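Local coordinates for methyl-CpG-binding domain protein 3 (Homo sapiens, PDB 6CCG) that binds methylated CpG DNA through its methyl-CpG-binding domain, probably as part of transcriptional control, at residues Cys10-Arg19 against Met59-Lys70. Sequence-based numbering, arbitrary orientation.
Sequences CPALPQGWER and MDLSTFDFRTGK
Arg19 reaches from strand 18-23 across the turn at Arg67 to Gly69, its chain extended from CG to NE. CB points toward that turn, and with CG anti to the backbone N (chi1 177°) and the chain running straight on, CD arrives over Gly69, 3.7 Å from Gly69 CA. NE then passes beside Thr68 O, which lies over one face of the guanidinium; CZ is 3.7 Å from both Thr68 O and Arg67 O, and at the tip NH2 donates to Arg67 O at 2.7 Å. The carbonyl sits close to the guanidinium plane and the N-H points at it fairly well (156°). NH1 forms a salt bridge with Glu21, a second hold on the group's rotation. A leucine here would probably leave Arg67 O without this donor and take from Glu21 the salt bridge to NH1.

The turn being gripped is closed by a G1 beta bulge, in which Asp65 O takes Gly69 N while Asp65 N gives to Lys70 O, and by an Asx motif in which Asp65 OD1 accepts from Thr68 N. It belongs to the C-terminal part of the methyl-CpG-binding domain, and Arg67 packs on a phosphate of the bound DNA.

Further along, Cys10 SG and Ala12 CB both approach Gly69 O, the methyl at 3.2 Å. That methyl also meets the edge of the Phe64 ring, while Leu13 CD2 sits over one face, toward the CE1/CZ rim, in a CH-pi contact. The same CD2 touches Leu61 CD2. At the far end Met59, bent at chi3 (-74°), lays SD against Pro14 CD at 3.7 Å and turns CE toward Ala12 O.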
ATOM      1  N   CYS A  10      -2.189   1.602   7.992  1.00 37.49           N
ATOM      2  CA  CYS A  10      -0.906   2.144   7.561  1.00 36.39           C
ATOM      3  C   CYS A  10      -0.761   3.516   8.243  1.00 38.61           C
ATOM      4  O   CYS A  10      -1.448   4.447   7.856  1.00 38.00           O
ATOM      5  CB  CYS A  10      -0.857   2.324   6.058  1.00 33.93           C
ATOM      6  SG  CYS A  10       0.751   2.913   5.530  1.00 34.21           S
ATOM      7  N   PRO A  11       0.124   3.621   9.237  1.00 40.91           N
ATOM      8  CA  PRO A  11       0.264   4.886   9.945  1.00 43.25           C
ATOM      9  C   PRO A  11       0.903   6.004   9.114  1.00 42.38           C
ATOM     10  O   PRO A  11       0.805   7.124   9.487  1.00 43.74           O
ATOM     11  CB  PRO A  11       1.136   4.526  11.155  1.00 45.19           C
ATOM     12  CG  PRO A  11       1.861   3.302  10.780  1.00 44.60           C
ATOM     13  CD  PRO A  11       0.998   2.559   9.816  1.00 42.72           C
ATOM     14  N   ALA A  12       1.561   5.679   8.010  1.00 40.82           N
ATOM     15  CA  ALA A  12       2.111   6.703   7.127  1.00 40.03           C
ATOM     16  C   ALA A  12       1.035   7.458   6.297  1.00 38.98           C
ATOM     17  O   ALA A  12       1.350   8.459   5.688  1.00 40.00           O
ATOM     18  CB  ALA A  12       3.150   6.093   6.205  1.00 38.26           C
ATOM     19  N   LEU A  13      -0.200   6.940   6.264  1.00 38.51           N
ATOM     20  CA  LEU A  13      -1.317   7.518   5.491  1.00 39.11           C
ATOM     21  C   LEU A  13      -2.426   8.019   6.462  1.00 39.87           C
ATOM     22  O   LEU A  13      -2.355   7.763   7.655  1.00 39.52           O
ATOM     23  CB  LEU A  13      -1.873   6.457   4.517  1.00 38.60           C
ATOM     24  CG  LEU A  13      -0.876   5.901   3.482  1.00 37.99           C
ATOM     25  CD1 LEU A  13      -1.503   4.758   2.723  1.00 38.43           C
ATOM     26  CD2 LEU A  13      -0.428   6.980   2.519  1.00 38.63           C
ATOM     27  N   PRO A  14      -3.449   8.733   5.946  1.00 40.66           N
ATOM     28  CA  PRO A  14      -4.448   9.302   6.866  1.00 43.44           C
ATOM     29  C   PRO A  14      -5.239   8.225   7.608  1.00 43.44           C
ATOM     30  O   PRO A  14      -5.150   7.023   7.263  1.00 41.05           O
ATOM     31  CB  PRO A  14      -5.366  10.111   5.932  1.00 44.11           C
ATOM     32  CG  PRO A  14      -4.499  10.478   4.799  1.00 43.14           C
ATOM     33  CD  PRO A  14      -3.676   9.208   4.576  1.00 40.94           C
ATOM     34  N   GLN A  15      -5.985   8.657   8.602  1.00 44.00           N
ATOM     35  CA  GLN A  15      -6.842   7.777   9.423  1.00 45.31           C
ATOM     36  C   GLN A  15      -7.711   6.889   8.560  1.00 45.26           C
ATOM     37  O   GLN A  15      -8.329   7.347   7.588  1.00 45.15           O
ATOM     38  CB  GLN A  15      -7.741   8.608  10.373  1.00 47.86           C
ATOM     39  N   GLY A  16      -7.705   5.599   8.882  1.00 45.59           N
ATOM     40  CA  GLY A  16      -8.516   4.607   8.192  1.00 45.43           C
ATOM     41  C   GLY A  16      -7.917   3.944   6.952  1.00 43.17           C
ATOM     42  O   GLY A  16      -8.509   3.014   6.442  1.00 43.22           O
ATOM     43  N   TRP A  17      -6.756   4.419   6.454  1.00 41.34           N
ATOM     44  CA  TRP A  17      -6.121   3.781   5.292  1.00 39.55           C
ATOM     45  C   TRP A  17      -5.371   2.536   5.774  1.00 38.47           C
ATOM     46  O   TRP A  17      -4.703   2.566   6.820  1.00 38.67           O
ATOM     47  CB  TRP A  17      -5.156   4.715   4.563  1.00 38.53           C
ATOM     48  CG  TRP A  17      -5.830   5.708   3.659  1.00 39.89           C
ATOM     49  CD1 TRP A  17      -6.446   6.892   4.044  1.00 42.06           C
ATOM     50  CD2 TRP A  17      -5.936   5.648   2.240  1.00 38.65           C
ATOM     51  NE1 TRP A  17      -6.921   7.556   2.938  1.00 41.85           N
ATOM     52  CE2 TRP A  17      -6.635   6.824   1.820  1.00 41.88           C
ATOM     53  CE3 TRP A  17      -5.525   4.720   1.267  1.00 38.73           C
ATOM     54  CZ2 TRP A  17      -6.923   7.088   0.474  1.00 41.79           C
ATOM     55  CZ3 TRP A  17      -5.808   4.977  -0.052  1.00 39.09           C
ATOM     56  CH2 TRP A  17      -6.513   6.180  -0.441  1.00 39.81           C
ATOM     57  N   GLU A  18      -5.480   1.465   5.018  1.00 38.90           N
ATOM     58  CA  GLU A  18      -4.812   0.194   5.391  1.00 38.89           C
ATOM     59  C   GLU A  18      -3.848  -0.265   4.328  1.00 36.43           C
ATOM     60  O   GLU A  18      -4.017   0.079   3.139  1.00 34.39           O
ATOM     61  CB  GLU A  18      -5.862  -0.862   5.676  1.00 41.72           C
ATOM     62  CG  GLU A  18      -6.592  -0.613   6.979  1.00 43.78           C
ATOM     63  CD  GLU A  18      -7.755  -1.538   7.219  1.00 46.47           C
ATOM     64  OE1 GLU A  18      -8.021  -2.448   6.398  1.00 46.88           O
ATOM     65  OE2 GLU A  18      -8.405  -1.346   8.249  1.00 51.15           O
ATOM     66  N   ARG A  19      -2.817  -1.029   4.759  1.00 35.06           N
ATOM     67  CA  ARG A  19      -1.802  -1.614   3.871  1.00 34.53           C
ATOM     68  C   ARG A  19      -1.908  -3.164   3.934  1.00 35.51           C
ATOM     69  O   ARG A  19      -2.144  -3.713   4.983  1.00 34.93           O
ATOM     70  CB  ARG A  19      -0.384  -1.192   4.319  1.00 35.74           C
ATOM     71  CG  ARG A  19       0.764  -1.794   3.504  1.00 36.93           C
ATOM     72  CD  ARG A  19       2.140  -1.186   3.881  1.00 37.91           C
ATOM     73  NE  ARG A  19       3.217  -1.824   3.109  1.00 36.63           N
ATOM     74  CZ  ARG A  19       3.795  -2.980   3.422  1.00 39.38           C
ATOM     75  NH1 ARG A  19       3.436  -3.669   4.523  1.00 41.76           N
ATOM     76  NH2 ARG A  19       4.763  -3.459   2.639  1.00 38.97           N
ATOM     77  N   MET A  59      -1.939  15.251   1.057  1.00 65.63           N
ATOM     78  CA  MET A  59      -0.657  15.093   1.744  1.00 62.42           C
ATOM     79  C   MET A  59       0.521  14.930   0.805  1.00 59.77           C
ATOM     80  O   MET A  59       0.364  14.581  -0.370  1.00 62.33           O
ATOM     81  CB  MET A  59      -0.723  13.860   2.625  1.00 60.10           C
ATOM     82  CG  MET A  59      -0.986  12.578   1.836  1.00 56.32           C
ATOM     83  SD  MET A  59      -1.066  11.167   2.891  1.00 54.95           S
ATOM     84  CE  MET A  59       0.650  10.917   3.335  1.00 54.36           C
ATOM     85  N   ASP A  60       1.705  15.101   1.376  1.00 58.80           N
ATOM     86  CA  ASP A  60       2.977  14.938   0.679  1.00 58.08           C
ATOM     87  C   ASP A  60       3.313  13.436   0.519  1.00 54.78           C
ATOM     88  O   ASP A  60       3.615  12.763   1.496  1.00 53.65           O
ATOM     89  CB  ASP A  60       4.066  15.642   1.504  1.00 60.60           C
ATOM     90  CG  ASP A  60       5.410  15.735   0.796  1.00 60.73           C
ATOM     91  OD1 ASP A  60       5.559  15.255  -0.345  1.00 59.33           O
ATOM     92  OD2 ASP A  60       6.325  16.326   1.411  1.00 63.35           O
ATOM     93  N   LEU A  61       3.253  12.934  -0.710  1.00 54.28           N
ATOM     94  CA  LEU A  61       3.688  11.545  -1.023  1.00 51.67           C
ATOM     95  C   LEU A  61       5.042  11.456  -1.721  1.00 51.77           C
ATOM     96  O   LEU A  61       5.426  10.367  -2.161  1.00 53.14           O
ATOM     97  CB  LEU A  61       2.640  10.814  -1.874  1.00 50.61           C
ATOM     98  CG  LEU A  61       1.305  10.494  -1.233  1.00 51.31           C
ATOM     99  CD1 LEU A  61       0.434   9.792  -2.243  1.00 52.45           C
ATOM    100  CD2 LEU A  61       1.445   9.637   0.011  1.00 50.73           C
ATOM    101  N   SER A  62       5.792  12.552  -1.790  1.00 53.33           N
ATOM    102  CA  SER A  62       7.072  12.538  -2.525  1.00 53.54           C
ATOM    103  C   SER A  62       8.088  11.521  -1.945  1.00 52.04           C
ATOM    104  O   SER A  62       8.809  10.873  -2.704  1.00 52.99           O
ATOM    105  CB  SER A  62       7.679  13.933  -2.582  1.00 56.28           C
ATOM    106  OG  SER A  62       7.815  14.477  -1.290  1.00 57.95           O
ATOM    107  N   THR A  63       8.111  11.365  -0.616  1.00 49.68           N
ATOM    108  CA  THR A  63       9.029  10.413   0.056  1.00 48.21           C
ATOM    109  C   THR A  63       8.338   9.149   0.610  1.00 44.82           C
ATOM    110  O   THR A  63       8.929   8.425   1.410  1.00 43.66           O
ATOM    111  CB  THR A  63       9.767  11.103   1.213  1.00 50.26           C
ATOM    112  OG1 THR A  63       8.818  11.559   2.180  1.00 48.47           O
ATOM    113  CG2 THR A  63      10.610  12.263   0.702  1.00 52.87           C
ATOM    114  N   PHE A  64       7.089   8.902   0.198  1.00 42.96           N
ATOM    115  CA  PHE A  64       6.359   7.717   0.599  1.00 40.53           C
ATOM    116  C   PHE A  64       6.820   6.522  -0.273  1.00 39.12           C
ATOM    117  O   PHE A  64       6.720   6.559  -1.496  1.00 37.99           O
ATOM    118  CB  PHE A  64       4.859   7.912   0.445  1.00 39.82           C
ATOM    119  CG  PHE A  64       4.046   6.701   0.811  1.00 38.43           C
ATOM    120  CD1 PHE A  64       3.936   6.292   2.150  1.00 39.63           C
ATOM    121  CD2 PHE A  64       3.407   5.966  -0.155  1.00 37.47           C
ATOM    122  CE1 PHE A  64       3.188   5.161   2.502  1.00 38.71           C
ATOM    123  CE2 PHE A  64       2.651   4.835   0.185  1.00 36.49           C
ATOM    124  CZ  PHE A  64       2.536   4.440   1.523  1.00 36.95           C
ATOM    125  N   ASP A  65       7.322   5.490   0.390  1.00 38.27           N
ATOM    126  CA  ASP A  65       7.822   4.269  -0.279  1.00 36.56           C
ATOM    127  C   ASP A  65       6.677   3.291  -0.311  1.00 34.67           C
ATOM    128  O   ASP A  65       6.330   2.679   0.708  1.00 33.43           O
ATOM    129  CB  ASP A  65       9.018   3.706   0.475  1.00 39.29           C
ATOM    130  CG  ASP A  65       9.643   2.454  -0.233  1.00 38.84           C
ATOM    131  OD1 ASP A  65       8.939   1.496  -0.512  1.00 40.10           O
ATOM    132  OD2 ASP A  65      10.796   2.491  -0.532  1.00 42.66           O
ATOM    133  N   PHE A  66       6.066   3.163  -1.480  1.00 33.72           N
ATOM    134  CA  PHE A  66       4.888   2.332  -1.662  1.00 34.11           C
ATOM    135  C   PHE A  66       5.180   0.903  -1.194  1.00 33.36           C
ATOM    136  O   PHE A  66       4.380   0.299  -0.500  1.00 30.94           O
ATOM    137  CB  PHE A  66       4.470   2.349  -3.132  1.00 34.21           C
ATOM    138  CG  PHE A  66       3.189   1.610  -3.428  1.00 33.37           C
ATOM    139  CD1 PHE A  66       3.200   0.231  -3.713  1.00 32.62           C
ATOM    140  CD2 PHE A  66       1.985   2.284  -3.450  1.00 33.43           C
ATOM    141  CE1 PHE A  66       2.009  -0.438  -3.999  1.00 32.37           C
ATOM    142  CE2 PHE A  66       0.779   1.614  -3.722  1.00 33.51           C
ATOM    143  CZ  PHE A  66       0.791   0.253  -4.010  1.00 32.42           C
ATOM    144  N   ARG A  67       6.350   0.406  -1.536  1.00 36.65           N
ATOM    145  CA  ARG A  67       6.683  -1.007  -1.265  1.00 37.20           C
ATOM    146  C   ARG A  67       6.718  -1.286   0.246  1.00 37.50           C
ATOM    147  O   ARG A  67       6.151  -2.298   0.688  1.00 36.38           O
ATOM    148  CB  ARG A  67       8.005  -1.379  -1.927  1.00 40.02           C
ATOM    149  CG  ARG A  67       8.359  -2.878  -1.852  1.00 43.10           C
ATOM    150  CD  ARG A  67       9.684  -3.156  -2.548  1.00 46.18           C
ATOM    151  NE  ARG A  67      10.832  -2.458  -1.894  1.00 49.16           N
ATOM    152  CZ  ARG A  67      11.428  -2.827  -0.736  1.00 52.37           C
ATOM    153  NH1 ARG A  67      11.014  -3.907  -0.034  1.00 52.59           N
ATOM    154  NH2 ARG A  67      12.451  -2.096  -0.255  1.00 54.83           N
ATOM    155  N   THR A  68       7.336  -0.372   1.032  1.00 35.88           N
ATOM    156  CA  THR A  68       7.458  -0.558   2.489  1.00 37.83           C
ATOM    157  C   THR A  68       6.328   0.058   3.321  1.00 36.81           C
ATOM    158  O   THR A  68       6.182  -0.302   4.441  1.00 36.61           O
ATOM    159  CB  THR A  68       8.798   0.027   3.061  1.00 40.23           C
ATOM    160  OG1 THR A  68       8.818   1.445   2.897  1.00 38.69           O
ATOM    161  CG2 THR A  68       9.992  -0.562   2.366  1.00 41.28           C
ATOM    162  N   GLY A  69       5.543   0.983   2.744  1.00 35.01           N
ATOM    163  CA  GLY A  69       4.465   1.675   3.471  1.00 37.84           C
ATOM    164  C   GLY A  69       4.892   2.789   4.404  1.00 38.50           C
ATOM    165  O   GLY A  69       4.106   3.218   5.239  1.00 41.08           O
ATOM    166  N   LYS A  70       6.118   3.289   4.243  1.00 40.34           N
ATOM    167  CA  LYS A  70       6.697   4.293   5.165  1.00 41.79           C
ATOM    168  C   LYS A  70       7.283   5.448   4.417  1.00 40.70           C
ATOM    169  O   LYS A  70       7.689   5.325   3.238  1.00 36.27           O
ATOM    170  CB  LYS A  70       7.839   3.672   5.994  1.00 46.49           C
ATOM    171  CG  LYS A  70       7.391   2.639   7.010  1.00 49.40           C
ATOM    172  CD  LYS A  70       8.502   1.616   7.291  1.00 51.78           C
ATOM    173  CE  LYS A  70       8.068   0.613   8.346  1.00 53.74           C
ATOM    174  NZ  LYS A  70       9.246   0.045   9.064  1.00 57.18           N
TER